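PDB 2P9B: possible prolidase from Bifidobacterium longum NCC2705, which is a putative amidohydrolase, possibly a prolidase, that may hydrolyse carbon-nitrogen bonds, its substrate being uncertain. Local coordinates for residues Lys67-His79 against Leu375-Gly387. Sequence-based numbering, arbitrary orientation.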
loop_
_atom_site.group_PDB
_atom_site.type_symbol
_atom_site.label_atom_id
_atom_site.label_comp_id
_atom_site.label_asym_id
_atom_site.label_seq_id
_atom_site.Cartn_x
_atom_site.Cartn_y
_atom_site.Cartn_z
ATOM N N LYS A 67 9.096 3.069 -24.441
ATOM C CA LYS A 67 8.521 2.669 -23.159
ATOM C C LYS A 67 8.831 3.671 -22.051
ATOM O O LYS A 67 9.749 4.484 -22.168
ATOM C CB LYS A 67 9.074 1.300 -22.746
ATOM C CG LYS A 67 8.872 0.176 -23.758
ATOM C CD LYS A 67 7.413 -0.241 -23.861
ATOM C CE LYS A 67 7.244 -1.467 -24.754
ATOM N NZ LYS A 67 7.734 -1.222 -26.133
ATOM N N ILE A 68 8.046 3.607 -20.979
ATOM C CA ILE A 68 8.253 4.455 -19.810
ATOM C C ILE A 68 8.631 3.507 -18.679
ATOM O O ILE A 68 8.065 2.419 -18.576
ATOM C CB ILE A 68 6.956 5.211 -19.399
ATOM C CG1 ILE A 68 6.811 6.501 -20.214
ATOM C CG2 ILE A 68 6.979 5.541 -17.906
ATOM C CD1 ILE A 68 6.574 6.282 -21.678
ATOM N N VAL A 69 9.602 3.889 -17.858
ATOM C CA VAL A 69 9.969 3.050 -16.724
ATOM C C VAL A 69 9.900 3.932 -15.491
ATOM O O VAL A 69 10.326 5.085 -15.517
ATOM C CB VAL A 69 11.386 2.454 -16.849
ATOM C CG1 VAL A 69 12.416 3.559 -16.921
ATOM C CG2 VAL A 69 11.664 1.535 -15.656
HETATM N N MSE A 70 9.341 3.384 -14.420
HETATM C CA MSE A 70 9.185 4.114 -13.175
HETATM C C MSE A 70 9.407 3.148 -12.024
HETATM O O MSE A 70 9.564 1.946 -12.242
HETATM C CB MSE A 70 7.769 4.731 -13.093
HETATM C CG MSE A 70 6.597 3.721 -13.016
HETATM SE SE MSE A 70 4.854 4.464 -12.701
HETATM C CE MSE A 70 5.061 4.846 -10.847
ATOM N N PRO A 71 9.460 3.665 -10.784
ATOM C CA PRO A 71 9.662 2.754 -9.656
ATOM C C PRO A 71 8.430 1.858 -9.562
ATOM O O PRO A 71 7.341 2.258 -9.978
ATOM C CB PRO A 71 9.749 3.690 -8.452
ATOM C CG PRO A 71 10.281 4.983 -9.047
ATOM C CD PRO A 71 9.498 5.071 -10.341
ATOM N N GLY A 72 8.590 0.661 -9.016
ATOM C CA GLY A 72 7.437 -0.214 -8.888
ATOM C C GLY A 72 6.407 0.422 -7.972
ATOM O O GLY A 72 6.762 1.180 -7.062
ATOM N N LEU A 73 5.127 0.140 -8.206
ATOM C CA LEU A 73 4.095 0.698 -7.335
ATOM C C LEU A 73 4.167 -0.002 -5.985
ATOM O O LEU A 73 4.679 -1.107 -5.878
ATOM C CB LEU A 73 2.697 0.498 -7.936
ATOM C CG LEU A 73 2.364 1.285 -9.211
ATOM C CD1 LEU A 73 0.980 0.898 -9.714
ATOM C CD2 LEU A 73 2.422 2.786 -8.905
ATOM N N ILE A 74 3.667 0.667 -4.953
ATOM C CA ILE A 74 3.644 0.103 -3.608
ATOM C C ILE A 74 2.223 0.251 -3.096
ATOM O O ILE A 74 1.606 1.300 -3.279
ATOM C CB ILE A 74 4.618 0.870 -2.668
ATOM C CG1 ILE A 74 6.050 0.720 -3.193
ATOM C CG2 ILE A 74 4.502 0.340 -1.238
ATOM C CD1 ILE A 74 7.106 1.437 -2.366
ATOM N N ASN A 75 1.690 -0.803 -2.478
ATOM C CA ASN A 75 0.337 -0.743 -1.925
ATOM C C ASN A 75 0.472 -0.947 -0.421
ATOM O O ASN A 75 0.837 -2.026 0.035
ATOM C CB ASN A 75 -0.558 -1.832 -2.525
ATOM C CG ASN A 75 -2.023 -1.629 -2.173
ATOM O OD1 ASN A 75 -2.347 -1.229 -1.057
ATOM N ND2 ASN A 75 -2.910 -1.902 -3.124
ATOM N N ALA A 76 0.186 0.096 0.353
ATOM C CA ALA A 76 0.339 0.024 1.806
ATOM C C ALA A 76 -0.799 -0.620 2.581
ATOM O O ALA A 76 -0.761 -0.669 3.812
ATOM C CB ALA A 76 0.604 1.422 2.361
ATOM N N HIS A 77 -1.812 -1.117 1.884
ATOM C CA HIS A 77 -2.929 -1.732 2.587
ATOM C C HIS A 77 -3.555 -2.843 1.750
ATOM O O HIS A 77 -4.391 -2.586 0.891
ATOM C CB HIS A 77 -3.969 -0.661 2.931
ATOM C CG HIS A 77 -5.032 -1.131 3.873
ATOM N ND1 HIS A 77 -5.763 -0.267 4.661
ATOM C CD2 HIS A 77 -5.487 -2.374 4.155
ATOM C CE1 HIS A 77 -6.620 -0.959 5.389
ATOM N NE2 HIS A 77 -6.475 -2.239 5.102
ATOM N N THR A 78 -3.135 -4.076 2.015
ATOM C CA THR A 78 -3.630 -5.233 1.279
ATOM C C THR A 78 -4.015 -6.402 2.187
ATOM O O THR A 78 -3.744 -6.391 3.387
ATOM C CB THR A 78 -2.559 -5.750 0.284
ATOM O OG1 THR A 78 -1.401 -6.198 1.010
ATOM C CG2 THR A 78 -2.133 -4.630 -0.673
ATOM N N HIS A 79 -4.669 -7.392 1.586
ATOM C CA HIS A 79 -5.067 -8.640 2.239
ATOM C C HIS A 79 -4.813 -9.674 1.153
ATOM O O HIS A 79 -5.112 -9.420 -0.010
ATOM C CB HIS A 79 -6.557 -8.644 2.599
ATOM C CG HIS A 79 -6.934 -7.637 3.638
ATOM N ND1 HIS A 79 -6.635 -7.797 4.975
ATOM C CD2 HIS A 79 -7.563 -6.443 3.533
ATOM C CE1 HIS A 79 -7.063 -6.743 5.647
ATOM N NE2 HIS A 79 -7.629 -5.907 4.796
ATOM N N LEU A 375 1.697 9.781 -8.209
ATOM C CA LEU A 375 2.752 8.826 -8.542
ATOM C C LEU A 375 3.831 8.854 -7.456
ATOM O O LEU A 375 4.432 7.830 -7.121
ATOM C CB LEU A 375 3.358 9.167 -9.907
ATOM C CG LEU A 375 2.444 8.854 -11.090
ATOM C CD1 LEU A 375 2.948 9.556 -12.336
ATOM C CD2 LEU A 375 2.388 7.333 -11.296
ATOM N N HIS A 376 4.060 10.040 -6.902
ATOM C CA HIS A 376 5.050 10.225 -5.846
ATOM C C HIS A 376 4.585 9.541 -4.556
ATOM O O HIS A 376 5.390 8.955 -3.823
ATOM C CB HIS A 376 5.257 11.729 -5.618
ATOM C CG HIS A 376 6.256 12.055 -4.554
ATOM N ND1 HIS A 376 7.578 11.671 -4.629
ATOM C CD2 HIS A 376 6.138 12.773 -3.411
ATOM C CE1 HIS A 376 8.231 12.140 -3.581
ATOM N NE2 HIS A 376 7.379 12.813 -2.825
ATOM N N ALA A 377 3.283 9.602 -4.298
ATOM C CA ALA A 377 2.693 8.999 -3.108
ATOM C C ALA A 377 2.752 7.475 -3.187
ATOM O O ALA A 377 3.010 6.805 -2.194
ATOM C CB ALA A 377 1.241 9.457 -2.961
ATOM N N ALA A 378 2.535 6.942 -4.385
ATOM C CA ALA A 378 2.535 5.498 -4.588
ATOM C C ALA A 378 3.922 4.876 -4.566
ATOM O O ALA A 378 4.052 3.658 -4.436
ATOM C CB ALA A 378 1.852 5.158 -5.909
ATOM N N THR A 379 4.958 5.699 -4.698
ATOM C CA THR A 379 6.319 5.176 -4.732
ATOM C C THR A 379 7.210 5.661 -3.593
ATOM O O THR A 379 7.364 4.981 -2.582
ATOM C CB THR A 379 6.991 5.511 -6.096
ATOM O OG1 THR A 379 6.945 6.927 -6.323
ATOM C CG2 THR A 379 6.263 4.815 -7.235
ATOM N N ALA A 380 7.788 6.843 -3.761
ATOM C CA ALA A 380 8.681 7.403 -2.756
ATOM C C ALA A 380 8.039 7.579 -1.381
ATOM O O ALA A 380 8.610 7.157 -0.376
ATOM C CB ALA A 380 9.233 8.738 -3.246
ATOM N N VAL A 381 6.860 8.199 -1.326
ATOM C CA VAL A 381 6.214 8.413 -0.036
ATOM C C VAL A 381 5.833 7.089 0.625
ATOM O O VAL A 381 6.121 6.889 1.802
ATOM C CB VAL A 381 4.956 9.318 -0.147
ATOM C CG1 VAL A 381 4.385 9.570 1.242
ATOM C CG2 VAL A 381 5.316 10.644 -0.819
ATOM N N ASN A 382 5.200 6.189 -0.126
ATOM C CA ASN A 382 4.824 4.874 0.409
ATOM C C ASN A 382 6.073 4.165 0.954
ATOM O O ASN A 382 6.025 3.535 2.008
ATOM C CB ASN A 382 4.190 3.997 -0.690
ATOM C CG ASN A 382 2.657 3.920 -0.605
ATOM O OD1 ASN A 382 2.011 3.278 -1.450
ATOM N ND2 ASN A 382 2.078 4.555 0.402
ATOM N N ALA A 383 7.187 4.266 0.229
ATOM C CA ALA A 383 8.428 3.624 0.656
ATOM C C ALA A 383 8.869 4.165 2.012
ATOM O O ALA A 383 9.239 3.399 2.899
ATOM C CB ALA A 383 9.529 3.840 -0.386
ATOM N N SER A 384 8.825 5.485 2.174
ATOM C CA SER A 384 9.218 6.092 3.442
ATOM C C SER A 384 8.251 5.672 4.541
ATOM O O SER A 384 8.657 5.312 5.643
ATOM C CB SER A 384 9.230 7.623 3.335
ATOM O OG SER A 384 10.233 8.063 2.440
ATOM N N ILE A 385 6.962 5.709 4.232
ATOM C CA ILE A 385 5.953 5.339 5.208
ATOM C C ILE A 385 6.149 3.909 5.702
ATOM O O ILE A 385 6.055 3.649 6.898
ATOM C CB ILE A 385 4.534 5.492 4.619
ATOM C CG1 ILE A 385 4.254 6.974 4.347
ATOM C CG2 ILE A 385 3.500 4.913 5.573
ATOM C CD1 ILE A 385 2.947 7.232 3.634
ATOM N N LEU A 386 6.450 2.992 4.787
ATOM C CA LEU A 386 6.646 1.588 5.154
ATOM C C LEU A 386 8.039 1.286 5.692
ATOM O O LEU A 386 8.339 0.140 6.054
ATOM C CB LEU A 386 6.355 0.682 3.956
ATOM C CG LEU A 386 4.930 0.750 3.404
ATOM C CD1 LEU A 386 4.761 -0.295 2.314
ATOM C CD2 LEU A 386 3.930 0.506 4.517
ATOM N N GLY A 387 8.886 2.310 5.743
ATOM C CA GLY A 387 10.234 2.139 6.258
ATOM C C GLY A 387 11.200 1.378 5.366
ATOM O O GLY A 387 12.172 0.788 5.851
#
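Ile74 lays its branched side chain over helix 375-385, its two arms meeting different residues of the helix and its end. CG1 stands anti to the carbonyl carbon (chi1 -62°) and the chain runs on extended, which carries CD1 to 3.6 Å from Thr379 O and 3.9 Å from Ala383 CB. The side chains of Ile74 and Leu386 run past each other in opposite directions, and Ile74 CG2 comes within 3.6 Å of Leu386 CD1, with Asn382 CB close beside it. Shortening the side chain to an alanine here removes both arms and would probably open a gap between the strand and Ala383, leaving Leu386 freer to turn. Next to this wedge, Ile74 N gives a weak, bent hydrogen bond to Ala378 O (3.1 Å, 131° at the hydrogen). That carbonyl lies in the wider pi-type turn at 377-381, where Val381 N bonds five residues back, to His376 O.

Toward the start of the strand, the selenomethionine Met70 bends at chi3 and crosses Leu375 at about a right angle, CE resting 3.7 Å from Leu375 CD2. CE also lies against Thr379 CG2, which packs on Pro71 CB as well. Thr379 OG1 donates to Leu375 O (2.8 Å) within the helix, while CG2 packs against the strand segment. At the C-terminal end of the helix, Ala76 CB meets Leu386 CD2 at 4.1 Å.

The strand continues to His77 and His79, which with Asp345 may form an empty metal site, as in amidohydrolases of the TIM-barrel clan. Built mainly from methyl groups, with one weak backbone bond across it, the buried interface implies that close apolar packing chiefly joins this helix to the strand leading into the probable site.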